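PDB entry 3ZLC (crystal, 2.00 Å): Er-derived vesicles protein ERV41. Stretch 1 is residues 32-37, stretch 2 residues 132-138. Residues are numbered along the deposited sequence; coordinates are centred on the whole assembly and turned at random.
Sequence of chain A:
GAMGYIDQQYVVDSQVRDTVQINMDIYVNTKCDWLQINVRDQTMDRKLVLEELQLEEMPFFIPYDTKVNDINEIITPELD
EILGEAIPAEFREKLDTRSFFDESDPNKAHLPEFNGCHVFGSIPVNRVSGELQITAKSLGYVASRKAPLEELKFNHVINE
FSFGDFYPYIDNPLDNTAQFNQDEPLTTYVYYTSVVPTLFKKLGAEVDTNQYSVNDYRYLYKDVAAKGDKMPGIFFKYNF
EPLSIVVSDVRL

Stretch 1 32-37: CDWLQI
Stretch 2 (132-138) LQITAKS

Two stretches of one ERV41 chain, residues 32-37 and 132-138, pair through antiparallel β-strands and bury 536 Å² between them, both sides summed. In stretch 1, C32-W34 form a 3-10 segment (phi/psi -58/-41, -71/-11, -84/-13), secured by L35 N donating to C32 O at 2.9 Å; L35-I37 then extend as a strand (-97/147, -131/146, -124/122). It runs at 158° to strand 132-136, the axes approaching to 4.7 Å. L132 (-106/128; chi1 173°, t; chi2 70°, p) opens stretch 2 with an apolar contact: its CB points sideways, but the chain end returns so that CD1 lies 3.7 Å from I37 CG2. Q133 (-122/127; chi1 m, chi2 t, chi3 -30°) contributes mainly backbone, its O accepting a CA-H...O contact from I37 CA at 3.1 Å. I134 (-112/110; m, t) and I37 (m, t) form a non-hydrogen-bonded pair, CA-CA 4.6 Å. Their side chains share one face of the sheet, where I134 CG1 and I37 CG1 pack at 4.1 Å; I134 CA also approaches Q36 O at 3.6 Å, a further CA-H...O contact. T135 (-136/180; chi1 67°, p) is paired with Q36 across a narrow ring of two hydrogen bonds, CA-CA 5.5 Å: Q36 N donates to T135 O at 2.8 Å (171°) and T135 N to Q36 O at 3.0 Å (166°). Both side chains take the face opposite the isoleucines, bringing T135 OG1 within 3.5 Å of Q36 CG. Water 2 bridges the pair, donating to Q36 O at 3.1 Å and hydrogen-bonding T135 OG1 at 2.8 Å. A136 (-77/147) faces L35 (m, t) as a non-hydrogen-bonded pair, CA-CA 4.7 Å, with diverging side chains. Here CA-H...O contacts join L35 CA to T135 O and A136 CA to W34 O, each 3.4 Å. Q36 (chi1 71°, p; chi2 169°, t; chi3 -48°) reaches across to stretch 2, so that NE2 donates to A136 O at 3.2 Å (164°), adding a side-chain tie to the backbone ladder. K137 (-64/137), beyond the strand, continues the bonding: its N donates to W34 O at 2.7 Å (165°), and water 1 donates to W34 O at 2.9 Å and K137 O at 2.6 Å. With chi1 -80° (m) and chi2-chi4 all t, its extended side chain passes L35 O (CE to O, 3.3 Å) and delivers NZ to D33 O at 3.0 Å, where the ammonium meets a backbone carbonyl. Poorly ordered S138 (chi1 160°, t) ends the contact, its N 3.9 Å from Q36 NE2.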

# COMPACT_ATOMS: atom_id res chain seq x y z
N CYS A 32 -12.10 3.40 -9.92
CA CYS A 32 -11.46 2.07 -10.03
C CYS A 32 -11.11 1.67 -11.47
O CYS A 32 -10.05 1.09 -11.72
CB CYS A 32 -12.37 1.00 -9.42
SG CYS A 32 -12.69 1.19 -7.66
N ASP A 33 -12.01 1.95 -12.40
CA ASP A 33 -11.89 1.43 -13.76
C ASP A 33 -10.73 2.08 -14.56
O ASP A 33 -10.37 1.60 -15.63
CB ASP A 33 -13.23 1.56 -14.51
CG ASP A 33 -14.24 0.44 -14.13
OD1 ASP A 33 -13.95 -0.38 -13.24
OD2 ASP A 33 -15.33 0.38 -14.72
N TRP A 34 -10.16 3.16 -14.03
CA TRP A 34 -8.97 3.75 -14.65
C TRP A 34 -7.70 3.03 -14.19
O TRP A 34 -6.62 3.23 -14.76
CB TRP A 34 -8.82 5.23 -14.27
CG TRP A 34 -9.91 6.14 -14.78
CD1 TRP A 34 -10.80 6.85 -14.02
CD2 TRP A 34 -10.20 6.47 -16.14
NE1 TRP A 34 -11.63 7.58 -14.83
CE2 TRP A 34 -11.29 7.36 -16.13
CE3 TRP A 34 -9.66 6.08 -17.37
CZ2 TRP A 34 -11.84 7.88 -17.30
CZ3 TRP A 34 -10.21 6.60 -18.53
CH2 TRP A 34 -11.29 7.48 -18.49
N LEU A 35 -7.83 2.21 -13.14
CA LEU A 35 -6.66 1.68 -12.45
C LEU A 35 -6.27 0.28 -12.90
O LEU A 35 -7.14 -0.53 -13.27
CB LEU A 35 -6.90 1.66 -10.93
CG LEU A 35 -7.11 3.03 -10.28
CD1 LEU A 35 -7.34 2.91 -8.78
CD2 LEU A 35 -5.93 3.95 -10.59
N GLN A 36 -4.97 -0.01 -12.88
CA GLN A 36 -4.50 -1.38 -13.01
C GLN A 36 -3.49 -1.66 -11.89
O GLN A 36 -2.74 -0.77 -11.45
CB GLN A 36 -3.88 -1.63 -14.39
CG GLN A 36 -2.54 -0.95 -14.63
CD GLN A 36 -1.85 -1.44 -15.90
OE1 GLN A 36 -1.76 -2.65 -16.14
NE2 GLN A 36 -1.37 -0.51 -16.71
N ILE A 37 -3.49 -2.90 -11.41
CA ILE A 37 -2.59 -3.27 -10.31
C ILE A 37 -1.76 -4.46 -10.78
O ILE A 37 -2.31 -5.48 -11.22
CB ILE A 37 -3.41 -3.60 -9.06
CG1 ILE A 37 -4.22 -2.37 -8.63
CG2 ILE A 37 -2.50 -4.08 -7.90
CD1 ILE A 37 -5.11 -2.63 -7.49
N LEU A 132 4.81 -4.20 -6.03
CA LEU A 132 3.38 -4.10 -6.31
C LEU A 132 3.11 -2.69 -6.84
O LEU A 132 3.51 -1.71 -6.20
CB LEU A 132 2.59 -4.30 -5.03
CG LEU A 132 1.09 -4.06 -5.10
CD1 LEU A 132 0.44 -5.16 -5.89
CD2 LEU A 132 0.52 -4.03 -3.69
N GLN A 133 2.44 -2.58 -7.99
CA GLN A 133 2.27 -1.31 -8.69
C GLN A 133 0.79 -0.98 -8.89
O GLN A 133 0.03 -1.79 -9.43
CB GLN A 133 2.95 -1.37 -10.08
CG GLN A 133 4.42 -1.85 -10.06
CD GLN A 133 5.05 -1.87 -11.44
OE1 GLN A 133 4.36 -2.08 -12.43
NE2 GLN A 133 6.36 -1.64 -11.51
N ILE A 134 0.39 0.22 -8.47
CA ILE A 134 -0.93 0.75 -8.79
C ILE A 134 -0.77 1.95 -9.74
O ILE A 134 -0.28 3.00 -9.33
CB ILE A 134 -1.63 1.25 -7.51
CG1 ILE A 134 -1.72 0.13 -6.47
CG2 ILE A 134 -3.01 1.81 -7.83
CD1 ILE A 134 -2.29 0.59 -5.13
N THR A 135 -1.17 1.78 -11.01
CA THR A 135 -1.03 2.83 -12.01
C THR A 135 -2.29 2.98 -12.86
O THR A 135 -3.29 2.27 -12.67
CB THR A 135 0.17 2.58 -12.97
OG1 THR A 135 -0.10 1.42 -13.77
CG2 THR A 135 1.46 2.36 -12.21
N ALA A 136 -2.25 3.92 -13.81
CA ALA A 136 -3.37 4.09 -14.75
C ALA A 136 -3.32 3.00 -15.80
O ALA A 136 -2.24 2.55 -16.17
CB ALA A 136 -3.31 5.44 -15.40
N LYS A 137 -4.49 2.56 -16.29
CA LYS A 137 -4.53 1.64 -17.43
C LYS A 137 -3.97 2.38 -18.63
O LYS A 137 -4.29 3.55 -18.85
CB LYS A 137 -5.97 1.20 -17.74
CG LYS A 137 -6.50 0.09 -16.84
CD LYS A 137 -7.97 -0.15 -17.16
CE LYS A 137 -8.59 -1.14 -16.18
NZ LYS A 137 -10.06 -1.28 -16.46
N SER A 138 -3.15 1.69 -19.41
CA SER A 138 -2.41 2.32 -20.50
C SER A 138 -2.13 1.31 -21.60
O SER A 138 -1.58 0.24 -21.34
CB SER A 138 -1.09 2.90 -19.98
OG SER A 138 -0.15 3.10 -21.03
O HOH W 1 -6.25 4.35 -17.36
O HOH W 2 0.11 -1.04 -12.54